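Local atomic coordinates of elongation factor G (Thermus thermophilus, PDB entry 2DY1), a protein that binds GTP with a magnesium ion and, as an elongation factor G paralogue, probably acts as a GTPase in the translocation step of protein synthesis. Residues T420-L425 / V451-Y456; L571-Y576 / E616-E621. One frame throughout, in Å; residues are numbered along the deposited sequence.

Interaction 1: residues T420-L425 / V451-Y456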
loop_
_atom_site.group_PDB
_atom_site.type_symbol
_atom_site.label_atom_id
_atom_site.label_comp_id
_atom_site.label_asym_id
_atom_site.label_seq_id
_atom_site.Cartn_x
_atom_site.Cartn_y
_atom_site.Cartn_z
ATOM N N THR A 420 11.227 13.171 19.406
ATOM C CA THR A 420 10.304 14.286 19.641
ATOM C C THR A 420 9.186 13.982 20.637
ATOM O O THR A 420 8.505 14.890 21.120
ATOM C CB THR A 420 9.642 14.730 18.328
ATOM O OG1 THR A 420 8.833 13.659 17.825
ATOM C CG2 THR A 420 10.702 15.100 17.289
ATOM N N GLY A 421 8.986 12.698 20.920
ATOM C CA GLY A 421 7.946 12.284 21.847
ATOM C C GLY A 421 6.553 12.144 21.242
ATOM O O GLY A 421 5.632 11.693 21.912
ATOM N N GLU A 422 6.384 12.501 19.974
ATOM C CA GLU A 422 5.053 12.410 19.383
ATOM C C GLU A 422 4.634 10.998 18.987
ATOM O O GLU A 422 5.477 10.131 18.758
ATOM C CB GLU A 422 4.964 13.316 18.150
ATOM C CG GLU A 422 5.205 14.791 18.440
ATOM C CD GLU A 422 4.885 15.677 17.252
ATOM O OE1 GLU A 422 5.432 15.432 16.169
ATOM O OE2 GLU A 422 4.086 16.623 17.407
ATOM N N LEU A 423 3.320 10.780 18.928
ATOM C CA LEU A 423 2.756 9.510 18.487
ATOM C C LEU A 423 2.462 9.751 17.003
ATOM O O LEU A 423 1.605 10.565 16.653
ATOM C CB LEU A 423 1.462 9.198 19.238
ATOM C CG LEU A 423 0.735 7.939 18.766
ATOM C CD1 LEU A 423 1.635 6.718 18.975
ATOM C CD2 LEU A 423 -0.563 7.782 19.506
ATOM N N LEU A 424 3.164 9.042 16.128
ATOM C CA LEU A 424 2.981 9.261 14.703
ATOM C C LEU A 424 2.206 8.159 14.039
ATOM O O LEU A 424 2.339 6.992 14.396
ATOM C CB LEU A 424 4.330 9.373 13.997
ATOM C CG LEU A 424 5.315 10.444 14.476
ATOM C CD1 LEU A 424 6.545 10.390 13.594
ATOM C CD2 LEU A 424 4.656 11.840 14.421
ATOM N N LEU A 425 1.374 8.555 13.082
ATOM C CA LEU A 425 0.616 7.611 12.266
ATOM C C LEU A 425 1.152 7.821 10.850
ATOM O O LEU A 425 1.202 8.943 10.350
ATOM C CB LEU A 425 -0.877 7.907 12.292
ATOM C CG LEU A 425 -1.721 6.894 11.481
ATOM C CD1 LEU A 425 -1.640 5.503 12.101
ATOM C CD2 LEU A 425 -3.167 7.364 11.458
ATOM N N VAL A 451 1.131 18.499 11.787
ATOM C CA VAL A 451 2.368 18.259 11.072
ATOM C C VAL A 451 3.374 17.847 12.146
ATOM O O VAL A 451 3.499 18.516 13.178
ATOM C CB VAL A 451 2.880 19.542 10.385
ATOM C CG1 VAL A 451 4.213 19.273 9.706
ATOM C CG2 VAL A 451 1.850 20.037 9.363
ATOM N N PRO A 452 4.104 16.742 11.927
ATOM C CA PRO A 452 5.083 16.307 12.932
ATOM C C PRO A 452 6.146 17.360 13.210
ATOM O O PRO A 452 6.535 18.120 12.318
ATOM C CB PRO A 452 5.721 15.067 12.294
ATOM C CG PRO A 452 4.605 14.520 11.403
ATOM C CD PRO A 452 4.029 15.794 10.801
ATOM N N LYS A 453 6.624 17.368 14.446
ATOM C CA LYS A 453 7.699 18.272 14.848
ATOM C C LYS A 453 8.983 17.790 14.176
ATOM O O LYS A 453 9.187 16.590 14.009
ATOM C CB LYS A 453 7.866 18.232 16.361
ATOM C CG LYS A 453 6.707 18.833 17.111
ATOM C CD LYS A 453 6.910 18.689 18.596
ATOM C CE LYS A 453 5.773 19.318 19.374
ATOM N NZ LYS A 453 5.985 19.143 20.838
ATOM N N VAL A 454 9.847 18.723 13.789
ATOM C CA VAL A 454 11.102 18.371 13.137
ATOM C C VAL A 454 12.133 17.979 14.186
ATOM O O VAL A 454 12.275 18.644 15.210
ATOM C CB VAL A 454 11.655 19.556 12.315
ATOM C CG1 VAL A 454 13.039 19.232 11.769
ATOM C CG2 VAL A 454 10.706 19.862 11.162
ATOM N N PRO A 455 12.848 16.877 13.951
ATOM C CA PRO A 455 13.861 16.438 14.913
ATOM C C PRO A 455 15.180 17.200 14.757
ATOM O O PRO A 455 16.165 16.671 14.230
ATOM C CB PRO A 455 13.993 14.948 14.611
ATOM C CG PRO A 455 13.774 14.906 13.132
ATOM C CD PRO A 455 12.598 15.835 12.940
ATOM N N TYR A 456 15.182 18.450 15.203
ATOM C CA TYR A 456 16.383 19.276 15.141
ATOM C C TYR A 456 17.435 18.662 16.053
ATOM O O TYR A 456 17.126 17.894 16.964
ATOM C CB TYR A 456 16.085 20.699 15.620
ATOM C CG TYR A 456 15.204 21.482 14.688
ATOM C CD1 TYR A 456 15.689 21.949 13.468
ATOM C CD2 TYR A 456 13.873 21.731 15.009
ATOM C CE1 TYR A 456 14.859 22.651 12.582
ATOM C CE2 TYR A 456 13.039 22.424 14.134
ATOM C CZ TYR A 456 13.536 22.876 12.928
ATOM O OH TYR A 456 12.695 23.537 12.058
HETATM O O HOH W 1 7.711 14.107 15.609
HETATM O O HOH W 2 2.955 18.370 15.729
#

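Interaction 2: residues L571-Y576 / E616-E621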
loop_
_atom_site.group_PDB
_atom_site.type_symbol
_atom_site.label_atom_id
_atom_site.label_comp_id
_atom_site.label_asym_id
_atom_site.label_seq_id
_atom_site.Cartn_x
_atom_site.Cartn_y
_atom_site.Cartn_z
ATOM N N LEU A 571 22.772 25.028 15.732
ATOM C CA LEU A 571 21.572 24.251 15.423
ATOM C C LEU A 571 21.662 23.539 14.081
ATOM O O LEU A 571 22.134 24.105 13.091
ATOM C CB LEU A 571 20.351 25.169 15.425
ATOM C CG LEU A 571 18.981 24.484 15.400
ATOM C CD1 LEU A 571 18.724 23.798 16.734
ATOM C CD2 LEU A 571 17.904 25.521 15.126
ATOM N N LEU A 572 21.205 22.289 14.052
ATOM C CA LEU A 572 21.217 21.485 12.834
ATOM C C LEU A 572 19.786 21.069 12.506
ATOM O O LEU A 572 18.959 20.938 13.400
ATOM C CB LEU A 572 22.059 20.221 13.028
ATOM C CG LEU A 572 23.532 20.371 13.414
ATOM C CD1 LEU A 572 24.126 18.987 13.612
ATOM C CD2 LEU A 572 24.291 21.122 12.322
ATOM N N GLU A 573 19.502 20.874 11.224
ATOM C CA GLU A 573 18.171 20.441 10.811
ATOM C C GLU A 573 18.319 19.326 9.800
ATOM O O GLU A 573 19.324 19.238 9.101
ATOM C CB GLU A 573 17.374 21.604 10.201
ATOM C CG GLU A 573 17.867 22.069 8.848
ATOM C CD GLU A 573 17.029 23.217 8.305
ATOM O OE1 GLU A 573 15.786 23.124 8.373
ATOM O OE2 GLU A 573 17.611 24.205 7.807
ATOM N N PRO A 574 17.317 18.436 9.711
ATOM C CA PRO A 574 17.481 17.369 8.729
ATOM C C PRO A 574 17.211 17.835 7.303
ATOM O O PRO A 574 16.278 18.595 7.051
ATOM C CB PRO A 574 16.502 16.298 9.209
ATOM C CG PRO A 574 15.470 17.066 9.933
ATOM C CD PRO A 574 16.217 18.152 10.644
ATOM N N ILE A 575 18.065 17.380 6.389
ATOM C CA ILE A 575 17.971 17.697 4.967
ATOM C C ILE A 575 17.576 16.416 4.243
ATOM O O ILE A 575 18.121 15.351 4.514
ATOM C CB ILE A 575 19.337 18.181 4.410
ATOM C CG1 ILE A 575 19.777 19.454 5.138
ATOM C CG2 ILE A 575 19.237 18.418 2.894
ATOM C CD1 ILE A 575 18.751 20.570 5.146
ATOM N N TYR A 576 16.618 16.514 3.327
ATOM C CA TYR A 576 16.155 15.350 2.585
ATOM C C TYR A 576 16.412 15.469 1.089
ATOM O O TYR A 576 16.541 16.577 0.552
ATOM C CB TYR A 576 14.644 15.146 2.810
ATOM C CG TYR A 576 14.295 14.433 4.105
ATOM C CD1 TYR A 576 14.720 14.932 5.339
ATOM C CD2 TYR A 576 13.586 13.227 4.087
ATOM C CE1 TYR A 576 14.454 14.233 6.526
ATOM C CE2 TYR A 576 13.313 12.528 5.257
ATOM C CZ TYR A 576 13.757 13.036 6.474
ATOM O OH TYR A 576 13.535 12.320 7.627
ATOM N N GLU A 616 17.538 18.882 -2.909
ATOM C CA GLU A 616 17.781 18.651 -1.494
ATOM C C GLU A 616 16.996 19.779 -0.861
ATOM O O GLU A 616 17.048 20.917 -1.329
ATOM C CB GLU A 616 19.266 18.767 -1.135
ATOM C CG GLU A 616 20.083 17.529 -1.461
ATOM C CD GLU A 616 21.397 17.471 -0.695
ATOM O OE1 GLU A 616 21.799 18.503 -0.112
ATOM O OE2 GLU A 616 22.030 16.390 -0.684
ATOM N N VAL A 617 16.254 19.468 0.192
ATOM C CA VAL A 617 15.426 20.464 0.840
ATOM C C VAL A 617 15.287 20.141 2.318
ATOM O O VAL A 617 15.297 18.974 2.704
ATOM C CB VAL A 617 14.017 20.476 0.193
ATOM C CG1 VAL A 617 13.397 19.084 0.295
ATOM C CG2 VAL A 617 13.124 21.505 0.872
ATOM N N PRO A 618 15.166 21.171 3.166
ATOM C CA PRO A 618 15.020 20.944 4.604
ATOM C C PRO A 618 13.711 20.206 4.861
ATOM O O PRO A 618 12.677 20.580 4.303
ATOM C CB PRO A 618 14.971 22.352 5.176
ATOM C CG PRO A 618 15.768 23.146 4.204
ATOM C CD PRO A 618 15.305 22.611 2.881
ATOM N N LEU A 619 13.745 19.175 5.698
ATOM C CA LEU A 619 12.527 18.430 6.002
ATOM C C LEU A 619 11.437 19.384 6.484
ATOM O O LEU A 619 10.254 19.193 6.204
ATOM C CB LEU A 619 12.797 17.392 7.095
ATOM C CG LEU A 619 11.562 16.661 7.627
ATOM C CD1 LEU A 619 11.061 15.698 6.545
ATOM C CD2 LEU A 619 11.913 15.906 8.901
ATOM N N ALA A 620 11.847 20.416 7.209
ATOM C CA ALA A 620 10.926 21.388 7.772
ATOM C C ALA A 620 10.154 22.167 6.714
ATOM O O ALA A 620 9.155 22.804 7.026
ATOM C CB ALA A 620 11.687 22.357 8.670
ATOM N N GLU A 621 10.623 22.113 5.476
ATOM C CA GLU A 621 9.967 22.846 4.395
ATOM C C GLU A 621 9.085 21.960 3.526
ATOM O O GLU A 621 8.415 22.460 2.617
ATOM C CB GLU A 621 11.020 23.505 3.499
ATOM C CG GLU A 621 11.907 24.507 4.207
ATOM C CD GLU A 621 11.118 25.654 4.791
ATOM O OE1 GLU A 621 10.437 26.360 4.018
ATOM O OE2 GLU A 621 11.174 25.845 6.024
HETATM O O HOH W 3 14.476 20.785 8.310
#

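Interaction 1: residues T420-L425 / V451-Y456
Glu422 bonds the backbone N-H of Lys453 and lies against that residue's side chain. Its OE1 accepts the backbone N of Lys453 at 2.9 Å in a nearly straight bond (172° at the hydrogen), the N-H arriving from above the carboxylate plane. OE2 lies against the lysine's aliphatic part, 3.4 Å from Lys453 CG. With CD anti to CA (chi2 177°), the extended lysine carries its methylenes obliquely across the carboxylate; NZ ends 4.7 Å from Glu422 OE2, near enough for attraction between opposite charges but not a salt bridge. Thr420 adds a polar and an apolar branch. Its chi1 of 64° sets OG1 between the backbone N and the carbonyl carbon, where it accepts a weak bond from Glu422 N and hydrogen-bonds to a bridging water. The methyl, beside the backbone N, rests with CG2 3.9 Å from Lys453 O and also meets Pro455 CA and CB. The bridging water donates to Glu422 OE1 and, weakly, to Lys453 O. A second water donates both to Glu422 OE2 and to Val451 O, at 2.7 and 2.6 Å. Next along the strand, Leu424 CD2 packs on the ring of Pro452, 4.0 Å from CB, while the Leu424 side chain also touches Ala386 of strand 383-389. The contact joins strand 423-427 of domain III, and the residues leading into it, to the loop between strands 447-450 and 457-460. One direct bond and two water bridges, with apolar contacts around them, imply a joint centred on a single carboxylate, whose negative charge is probably eased by the donors around it and the nearby lysine.

Interaction 2: residues L571-Y576 / E616-E621
Tyr576 and Val617 form an antiparallel hydrogen-bonded pair in which each residue uses both its N-H and its carbonyl. Tyr576 N donates to Val617 O at 2.9 Å, and Val617 N returns a bond of the same length to Tyr576 O, which also receives a CA-H contact from Glu616. One step along, Ile575 and Pro618 make a non-hydrogen-bonded pair, their side chains side by side with Ile575 CD1 4.1 Å from Pro618 CG; the backbone of Ile575 bonds instead to Ser644 and His645 of strand 638-648. The ladder's next bond runs from Leu619 N to Pro574 O, nearly straight at 173°. A water donates to that same carbonyl and to Glu573 OE1, and accepts from Ala620 N at 2.9 Å, so the N-H of Ala620 is satisfied too. Glu621 N donates to Pro618 O at 2.8 Å. A chi1 of 70° turns Glu573 CG toward Pro618, and the extended chain brings OE1 to 3.4 Å from Pro618 CB; OE2 is engaged by a salt bridge to Arg598. Leu619 lies alongside Tyr576, placing CD1 over one ring face in a CH-pi contact, 3.8 Å from the centroid, while Leu619 CD2 meets Pro574 CG. An alanine in place of Tyr576 removes the ring, and would probably open a gap beside Leu619 CB and CD1, though the backbone bonds could persist. With a water bridging Glu573, Pro574 and Ala620, the arrangement pairs the first and third strands of a ferredoxin-like beta-alpha-beta-beta-alpha-beta fold, the C-terminal domain of elongation factor G.

Overall arrangement
Along the chain the two contacts come in series, neither nesting nor crossing. Interaction 1 closes first, around a loop of 25 residues that contains helix 430-442 and strand 447-450, and brings strand 423-427 of domain III against the loop 451-456. More than a hundred residues later, interaction 2 closes a longer loop, 39 residues with helix 587-596 and strand 600-607, inside the C-terminal domain. Their centres are about 14 Å apart, and they meet directly: Val454 packs on Pro574 and Ala620, while Tyr456 lies against Leu572 and Glu573. The loop 451-456 is thereby sandwiched between domain III and the C-terminal sheet, which strand 457-460 then joins.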